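2-pyrone-4,6-dicarboxylic acid hydrolase, putative (Pseudomonas putida, PDB 2FFI) probably hydrolyses the lactone ring of 2-pyrone-4,6-dicarboxylate, as a TIM-barrel member of the amidohydrolase family. Local coordinates at residues I165-F168 / G169-D172; R175-Q179 / P180-E184; S250-E253 / Q254-L258. All blocks are in the same frame, centred on the assembly; numbering follows the deposited sequence.

In the fold
Followed from its N terminus, the chain comes to contact 1 as it leaves strand 163-165, where a tight turn, I165-F168 with G169-D172, starts the loop towards helix 182-185. Contact 2 comes next in series: R175-Q179 with P180-E184 ends the same connection and starts that helix. These two touch each other, through a probable hydrogen bond from Asp-172 N to Gln-179 OE1 and through Phe-182 packed on Pro-171. Contact 3, S250-E253 with Q254-L258, lies much later, within helix 248-258, and touches neither. None of the three nests in another or crosses it. Helix 208-225 serves all of them, receiving Phe-168, Leu-177, Phe-182 and Leu-258.

Contact 1 of 3, residues I165-F168 / G169-D172; sequences IDHF and GRPD. With PO4 (phosphate ion), chain C.
Arg-170 N bonds back to His-167 O (2.5 Å, N-H...O angle 163°), closing a turn in which four successive residues, His-167 to Arg-170, have positive phi and the chain coils with left-handed sense. A second bond, Gly-169 N to Asp-166 O, is less surely placed. With CG of His-167 set beside its own backbone N (chi1 -44°), the imidazole runs alongside the Arg-170 chain and points the same way; CD2 lies 3.9 Å from Arg-170 CD, which meets the ring at its edge. The guanidinium plane is turned 56° from the ring. A phosphate ion, probably from the crystallisation liquor, also lies at an edge: His-167 NE2 donates to its O3 at 2.7 Å, while Asp-166 CB covers one ring face. Ser-199 OG bonds to ND1, so both ring nitrogens are engaged and the ring's rotation is fixed. Arg-110 grips both the phosphate and the Asp-166 carboxylate. Away from the phosphate, Ile-165 CG2 rests on Gly-169 CA at 3.4 Å; separately, Phe-168 CB packs against Pro-171 CD at 3.7 Å. The turn thus sits where strand 163-165 ends, consistent with the active-site end of an amidohydrolase barrel, with Ile-165 lodged against helix 149-156 and strand 194-199, and Phe-168 against Ala-215, Ala-218 and Leu-222 of helix 208-225.

Contact 2 of 3, residues R175-Q179 / P180-E184; sequences RGLGQ and PGFAE
Gln-179 meets the residues that follow it with its root and turns its tip back into the preceding loop, a compact example of a side chain that organises the approach to a helix. Its CB lies 3.9 Å from Phe-182 CB and also borders the ring of Pro-180. The next atom, CG, is 4.0 Å from Pro-180 CD. From there the chain runs extended (chi2 174°), which carries CD and its amide away from the proline. At the tip the two amide atoms are used separately: NE2 donates to Gly-176 O at 2.8 Å, lying in the plane of that carbonyl, and OE1 accepts from the backbone N of Asp-172. Two backbone points of one loop are thereby held by a single buried amide, whose rotation is fixed by donor and acceptor together. Cut back to an alanine, this position would probably leave Gly-176 O and Asp-172 N without these mates and the loop free to shift. The backbone of Gln-179 contributes as well, its O accepting from Ala-183 N (3.2 Å, N-H...O angle 154°) as the first helical turn forms. Beside it, Leu-177 and Phe-182 point the same way, with Leu-177 CD2 3.8 Å from Phe-182 CE2, while Leu-177 O approaches the ring edge, 3.5 Å from Phe-182 CD2. On the outer side the Arg-175 guanidinium turns an edge to the proline, NH2 lying 3.3 Å from Pro-180 CD. The turn leads directly into helix 182-185: Phe-182 reaches Ala-218 and Leu-222 of helix 208-225, Leu-177 and Gln-179 touch Phe-214 of the same helix, and both Gln-179 and Phe-182 touch Val-146 and Pro-171 in neighbouring loops.

Contact 3 of 3, residues S250-E253 / Q254-L258; sequences SAVE and QFEAL
Glu-256 and Val-252 show the ladder of an alpha-helix plainly, since Glu-256 N donates to Val-252 O at 2.8 Å and nearly straight (167°). The backbone bonds form the first group. Phe-255 N reaches Ala-251 O at 3.1 Å, whereas Gln-254 N to Ser-250 O and Ala-257 N to Glu-253 O are weak links of the same four-residue spacing. Weak three-residue bonds also run from Gln-254 N to Ala-251 O and from Phe-255 N to Val-252 O, giving those amides two acceptors each.

The second group is ordinary side-chain packing along the helix. Gln-254 CG lies near Ser-250 O (3.3 Å), and Ala-257 CB near Glu-253 O (3.4 Å). Between Val-252 and Glu-256 the side chains themselves meet. They lie alongside each other and point the same way, with Val-252 CG1 4.2 Å from Glu-256 CG, a loose contact, with Val-252 also touching His-52 and Phe-54. The Glu-256 chain bends at its second torsion (chi2 -98°), so its carboxylate does not continue straight out from the helix.

Packing beyond the helix makes the third group. CG of Phe-255 is anti to the backbone N (chi1 163°), which leads the end of the ring away from 250-253 and into an edge-to-face meeting with Trp-233, among Leu-268 and Leu-269 of helix 262-276. Leu-258 packs on Ala-215 and Leu-219 of helix 208-225, and Ser-250 OG bonds to Ser-247 N near the start of the helix.

Exposed Glu-253, Glu-256 and Ala-257, set against buried Ala-251, Phe-255 and Leu-258, make this an amphipathic helix of the kind that forms the outer layer of a TIM barrel.

Contact 1 of 3, residues I165-F168 / G169-D172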
loop_
_atom_site.group_PDB
_atom_site.type_symbol
_atom_site.label_atom_id
_atom_site.label_comp_id
_atom_site.label_asym_id
_atom_site.label_seq_id
_atom_site.Cartn_x
_atom_site.Cartn_y
_atom_site.Cartn_z
ATOM N N ILE A 165 2.802 4.636 4.520
ATOM C CA ILE A 165 1.911 5.667 3.986
ATOM C C ILE A 165 1.606 5.433 2.506
ATOM O O ILE A 165 2.523 5.301 1.701
ATOM C CB ILE A 165 2.542 7.068 4.172
ATOM C CG1 ILE A 165 2.756 7.336 5.651
ATOM C CG2 ILE A 165 1.618 8.158 3.663
ATOM C CD1 ILE A 165 3.506 8.592 5.910
ATOM N N ASP A 166 0.317 5.393 2.157
ATOM C CA ASP A 166 -0.123 5.141 0.781
ATOM C C ASP A 166 -0.128 6.331 -0.168
ATOM O O ASP A 166 -0.471 7.446 0.213
ATOM C CB ASP A 166 -1.533 4.552 0.770
ATOM C CG ASP A 166 -1.597 3.153 1.351
ATOM O OD1 ASP A 166 -2.720 2.600 1.391
ATOM O OD2 ASP A 166 -0.547 2.605 1.766
ATOM N N HIS A 167 0.241 6.061 -1.417
ATOM C CA HIS A 167 0.270 7.050 -2.485
ATOM C C HIS A 167 0.841 8.403 -2.124
ATOM O O HIS A 167 0.113 9.382 -2.062
ATOM C CB HIS A 167 -1.134 7.266 -3.038
ATOM C CG HIS A 167 -1.903 6.003 -3.245
ATOM N ND1 HIS A 167 -1.324 4.855 -3.730
ATOM C CD2 HIS A 167 -3.210 5.711 -3.046
ATOM C CE1 HIS A 167 -2.240 3.906 -3.821
ATOM N NE2 HIS A 167 -3.392 4.401 -3.413
ATOM N N PHE A 168 2.140 8.466 -1.888
ATOM C CA PHE A 168 2.782 9.743 -1.580
ATOM C C PHE A 168 2.145 10.455 -0.394
ATOM O O PHE A 168 2.503 11.589 -0.064
ATOM C CB PHE A 168 2.694 10.658 -2.796
ATOM C CG PHE A 168 3.449 10.157 -3.993
ATOM C CD1 PHE A 168 4.788 10.486 -4.169
ATOM C CD2 PHE A 168 2.808 9.407 -4.977
ATOM C CE1 PHE A 168 5.469 10.086 -5.302
ATOM C CE2 PHE A 168 3.490 9.002 -6.119
ATOM C CZ PHE A 168 4.823 9.347 -6.284
ATOM N N GLY A 169 1.209 9.791 0.261
ATOM C CA GLY A 169 0.556 10.430 1.378
ATOM C C GLY A 169 -0.726 11.070 0.892
ATOM O O GLY A 169 -1.385 11.801 1.632
ATOM N N ARG A 170 -1.079 10.785 -0.359
ATOM C CA ARG A 170 -2.295 11.311 -0.963
ATOM C C ARG A 170 -2.349 12.830 -0.825
ATOM O O ARG A 170 -3.298 13.384 -0.282
ATOM C CB ARG A 170 -3.513 10.689 -0.291
ATOM C CG ARG A 170 -4.700 10.446 -1.200
ATOM C CD ARG A 170 -4.514 9.201 -2.054
ATOM N NE ARG A 170 -5.782 8.668 -2.548
ATOM C CZ ARG A 170 -6.625 9.335 -3.329
ATOM N NH1 ARG A 170 -7.765 8.766 -3.737
ATOM N NH2 ARG A 170 -6.328 10.572 -3.700
ATOM N N PRO A 171 -1.307 13.526 -1.287
ATOM C CA PRO A 171 -1.286 14.983 -1.199
ATOM C C PRO A 171 -2.023 15.528 -2.418
ATOM O O PRO A 171 -2.577 14.755 -3.211
ATOM C CB PRO A 171 0.210 15.297 -1.228
ATOM C CG PRO A 171 0.707 14.294 -2.218
ATOM C CD PRO A 171 -0.025 13.019 -1.805
ATOM N N ASP A 172 -2.007 16.847 -2.570
ATOM C CA ASP A 172 -2.667 17.534 -3.684
ATOM C C ASP A 172 -1.627 17.936 -4.737
ATOM O O ASP A 172 -0.874 18.885 -4.523
ATOM C CB ASP A 172 -3.354 18.802 -3.161
ATOM C CG ASP A 172 -4.810 18.910 -3.586
ATOM O OD1 ASP A 172 -5.090 18.900 -4.809
ATOM O OD2 ASP A 172 -5.677 19.017 -2.683
HETATM P P PO4 C . -6.601 1.780 -3.060
HETATM O O1 PO4 C . -6.572 0.750 -1.992
HETATM O O2 PO4 C . -7.594 2.830 -2.718
HETATM O O3 PO4 C . -5.261 2.401 -3.185
HETATM O O4 PO4 C . -6.983 1.141 -4.343
#

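Contact 2 of 3, residues R175-Q179 / P180-E184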
loop_
_atom_site.group_PDB
_atom_site.type_symbol
_atom_site.label_atom_id
_atom_site.label_comp_id
_atom_site.label_asym_id
_atom_site.label_seq_id
_atom_site.Cartn_x
_atom_site.Cartn_y
_atom_site.Cartn_z
ATOM N N ARG A 175 -0.763 21.824 -5.543
ATOM C CA ARG A 175 -0.664 22.561 -4.284
ATOM C C ARG A 175 0.769 22.785 -3.816
ATOM O O ARG A 175 1.030 23.641 -2.970
ATOM C CB ARG A 175 -1.441 21.825 -3.194
ATOM C CG ARG A 175 -2.869 22.308 -2.999
ATOM C CD ARG A 175 -2.864 23.694 -2.365
ATOM N NE ARG A 175 -2.238 23.681 -1.041
ATOM C CZ ARG A 175 -1.375 24.596 -0.605
ATOM N NH1 ARG A 175 -1.026 25.608 -1.387
ATOM N NH2 ARG A 175 -0.861 24.498 0.617
ATOM N N GLY A 176 1.698 22.008 -4.364
ATOM C CA GLY A 176 3.091 22.161 -3.983
ATOM C C GLY A 176 3.537 21.238 -2.865
ATOM O O GLY A 176 2.750 20.453 -2.338
ATOM N N LEU A 177 4.810 21.343 -2.505
ATOM C CA LEU A 177 5.397 20.520 -1.462
ATOM C C LEU A 177 5.175 21.117 -0.081
ATOM O O LEU A 177 5.316 20.429 0.919
ATOM C CB LEU A 177 6.901 20.348 -1.710
ATOM C CG LEU A 177 7.316 19.772 -3.066
ATOM C CD1 LEU A 177 8.827 19.677 -3.140
ATOM C CD2 LEU A 177 6.691 18.407 -3.261
ATOM N N GLY A 178 4.830 22.398 -0.031
ATOM C CA GLY A 178 4.594 23.055 1.239
ATOM C C GLY A 178 3.161 22.893 1.689
ATOM O O GLY A 178 2.721 23.575 2.611
ATOM N N GLN A 179 2.430 21.998 1.027
ATOM C CA GLN A 179 1.041 21.724 1.373
ATOM C C GLN A 179 0.895 21.606 2.874
ATOM O O GLN A 179 1.866 21.332 3.581
ATOM C CB GLN A 179 0.584 20.408 0.762
ATOM C CG GLN A 179 0.194 20.466 -0.677
ATOM C CD GLN A 179 -0.107 19.099 -1.219
ATOM O OE1 GLN A 179 -0.924 18.366 -0.671
ATOM N NE2 GLN A 179 0.562 18.739 -2.299
ATOM N N PRO A 180 -0.332 21.780 3.378
ATOM C CA PRO A 180 -0.599 21.691 4.811
ATOM C C PRO A 180 -0.196 20.361 5.445
ATOM O O PRO A 180 0.174 20.317 6.618
ATOM C CB PRO A 180 -2.098 21.950 4.890
ATOM C CG PRO A 180 -2.596 21.389 3.601
ATOM C CD PRO A 180 -1.589 21.946 2.630
ATOM N N GLY A 181 -0.262 19.271 4.693
ATOM C CA GLY A 181 0.117 17.995 5.280
ATOM C C GLY A 181 1.456 17.439 4.808
ATOM O O GLY A 181 2.191 16.788 5.556
ATOM N N PHE A 182 1.777 17.698 3.549
ATOM C CA PHE A 182 3.011 17.202 2.980
ATOM C C PHE A 182 4.240 17.852 3.578
ATOM O O PHE A 182 5.309 17.249 3.629
ATOM C CB PHE A 182 3.022 17.417 1.481
ATOM C CG PHE A 182 3.942 16.495 0.768
ATOM C CD1 PHE A 182 3.588 15.172 0.571
ATOM C CD2 PHE A 182 5.162 16.943 0.291
ATOM C CE1 PHE A 182 4.431 14.308 -0.096
ATOM C CE2 PHE A 182 6.016 16.085 -0.379
ATOM C CZ PHE A 182 5.647 14.763 -0.574
ATOM N N ALA A 183 4.093 19.098 4.002
ATOM C CA ALA A 183 5.202 19.821 4.594
ATOM C C ALA A 183 5.659 19.109 5.855
ATOM O O ALA A 183 6.841 18.794 6.002
ATOM C CB ALA A 183 4.789 21.232 4.920
ATOM N N GLU A 184 4.726 18.856 6.768
ATOM C CA GLU A 184 5.054 18.173 8.022
ATOM C C GLU A 184 5.652 16.805 7.727
ATOM O O GLU A 184 6.445 16.289 8.498
ATOM C CB GLU A 184 3.795 17.998 8.881
ATOM C CG GLU A 184 3.068 19.279 9.246
ATOM C CD GLU A 184 1.725 19.025 9.932
ATOM O OE1 GLU A 184 0.783 18.555 9.253
ATOM O OE2 GLU A 184 1.611 19.287 11.153
#

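Contact 3 of 3, residues S250-E253 / Q254-L258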
loop_
_atom_site.group_PDB
_atom_site.type_symbol
_atom_site.label_atom_id
_atom_site.label_comp_id
_atom_site.label_asym_id
_atom_site.label_seq_id
_atom_site.Cartn_x
_atom_site.Cartn_y
_atom_site.Cartn_z
ATOM N N SER A 250 0.301 1.403 -18.143
ATOM C CA SER A 250 0.311 2.861 -18.044
ATOM C C SER A 250 0.856 3.273 -16.685
ATOM O O SER A 250 1.363 4.380 -16.527
ATOM C CB SER A 250 -1.089 3.446 -18.239
ATOM O OG SER A 250 -1.877 3.421 -17.064
ATOM N N ALA A 251 0.771 2.380 -15.701
ATOM C CA ALA A 251 1.290 2.681 -14.380
ATOM C C ALA A 251 2.821 2.565 -14.389
ATOM O O ALA A 251 3.513 3.415 -13.825
ATOM C CB ALA A 251 0.685 1.732 -13.363
ATOM N N VAL A 252 3.350 1.520 -15.030
ATOM C CA VAL A 252 4.809 1.315 -15.115
ATOM C C VAL A 252 5.445 2.464 -15.922
ATOM O O VAL A 252 6.485 3.013 -15.561
ATOM C CB VAL A 252 5.133 -0.046 -15.803
ATOM C CG1 VAL A 252 6.630 -0.275 -15.839
ATOM C CG2 VAL A 252 4.433 -1.174 -15.071
ATOM N N GLU A 253 4.787 2.812 -17.022
ATOM C CA GLU A 253 5.208 3.897 -17.898
ATOM C C GLU A 253 5.349 5.205 -17.122
ATOM O O GLU A 253 6.205 6.027 -17.442
ATOM C CB GLU A 253 4.187 4.066 -19.014
ATOM C CG GLU A 253 4.213 2.940 -20.054
ATOM C CD GLU A 253 3.185 3.131 -21.161
ATOM O OE1 GLU A 253 2.756 4.290 -21.388
ATOM O OE2 GLU A 253 2.816 2.119 -21.810
ATOM N N GLN A 254 4.498 5.401 -16.113
ATOM C CA GLN A 254 4.575 6.597 -15.281
ATOM C C GLN A 254 5.754 6.441 -14.337
ATOM O O GLN A 254 6.340 7.424 -13.882
ATOM C CB GLN A 254 3.327 6.770 -14.425
ATOM C CG GLN A 254 2.081 7.247 -15.113
ATOM C CD GLN A 254 0.915 7.300 -14.141
ATOM O OE1 GLN A 254 0.569 6.289 -13.529
ATOM N NE2 GLN A 254 0.311 8.482 -13.984
ATOM N N PHE A 255 6.082 5.202 -14.000
ATOM C CA PHE A 255 7.211 4.979 -13.111
ATOM C C PHE A 255 8.462 5.329 -13.894
ATOM O O PHE A 255 9.286 6.124 -13.441
ATOM C CB PHE A 255 7.243 3.524 -12.647
ATOM C CG PHE A 255 8.548 3.107 -12.067
ATOM C CD1 PHE A 255 9.451 2.371 -12.830
ATOM C CD2 PHE A 255 8.887 3.464 -10.775
ATOM C CE1 PHE A 255 10.677 2.001 -12.317
ATOM C CE2 PHE A 255 10.111 3.099 -10.252
ATOM C CZ PHE A 255 11.009 2.365 -11.026
ATOM N N GLU A 256 8.576 4.756 -15.087
ATOM C CA GLU A 256 9.714 5.008 -15.958
ATOM C C GLU A 256 9.850 6.515 -16.183
ATOM O O GLU A 256 10.951 7.037 -16.312
ATOM C CB GLU A 256 9.486 4.316 -17.294
ATOM C CG GLU A 256 8.994 2.886 -17.167
ATOM C CD GLU A 256 10.107 1.870 -17.293
ATOM O OE1 GLU A 256 10.945 1.768 -16.366
ATOM O OE2 GLU A 256 10.140 1.176 -18.338
ATOM N N ALA A 257 8.721 7.211 -16.210
ATOM C CA ALA A 257 8.730 8.651 -16.437
ATOM C C ALA A 257 9.360 9.456 -15.307
ATOM O O ALA A 257 9.970 10.495 -15.561
ATOM C CB ALA A 257 7.307 9.155 -16.701
ATOM N N LEU A 258 9.201 9.003 -14.067
ATOM C CA LEU A 258 9.769 9.711 -12.925
ATOM C C LEU A 258 11.237 10.001 -13.176
ATOM O O LEU A 258 11.766 10.999 -12.698
ATOM C CB LEU A 258 9.626 8.876 -11.652
ATOM C CG LEU A 258 8.205 8.610 -11.145
ATOM C CD1 LEU A 258 8.259 7.659 -9.962
ATOM C CD2 LEU A 258 7.549 9.916 -10.756
#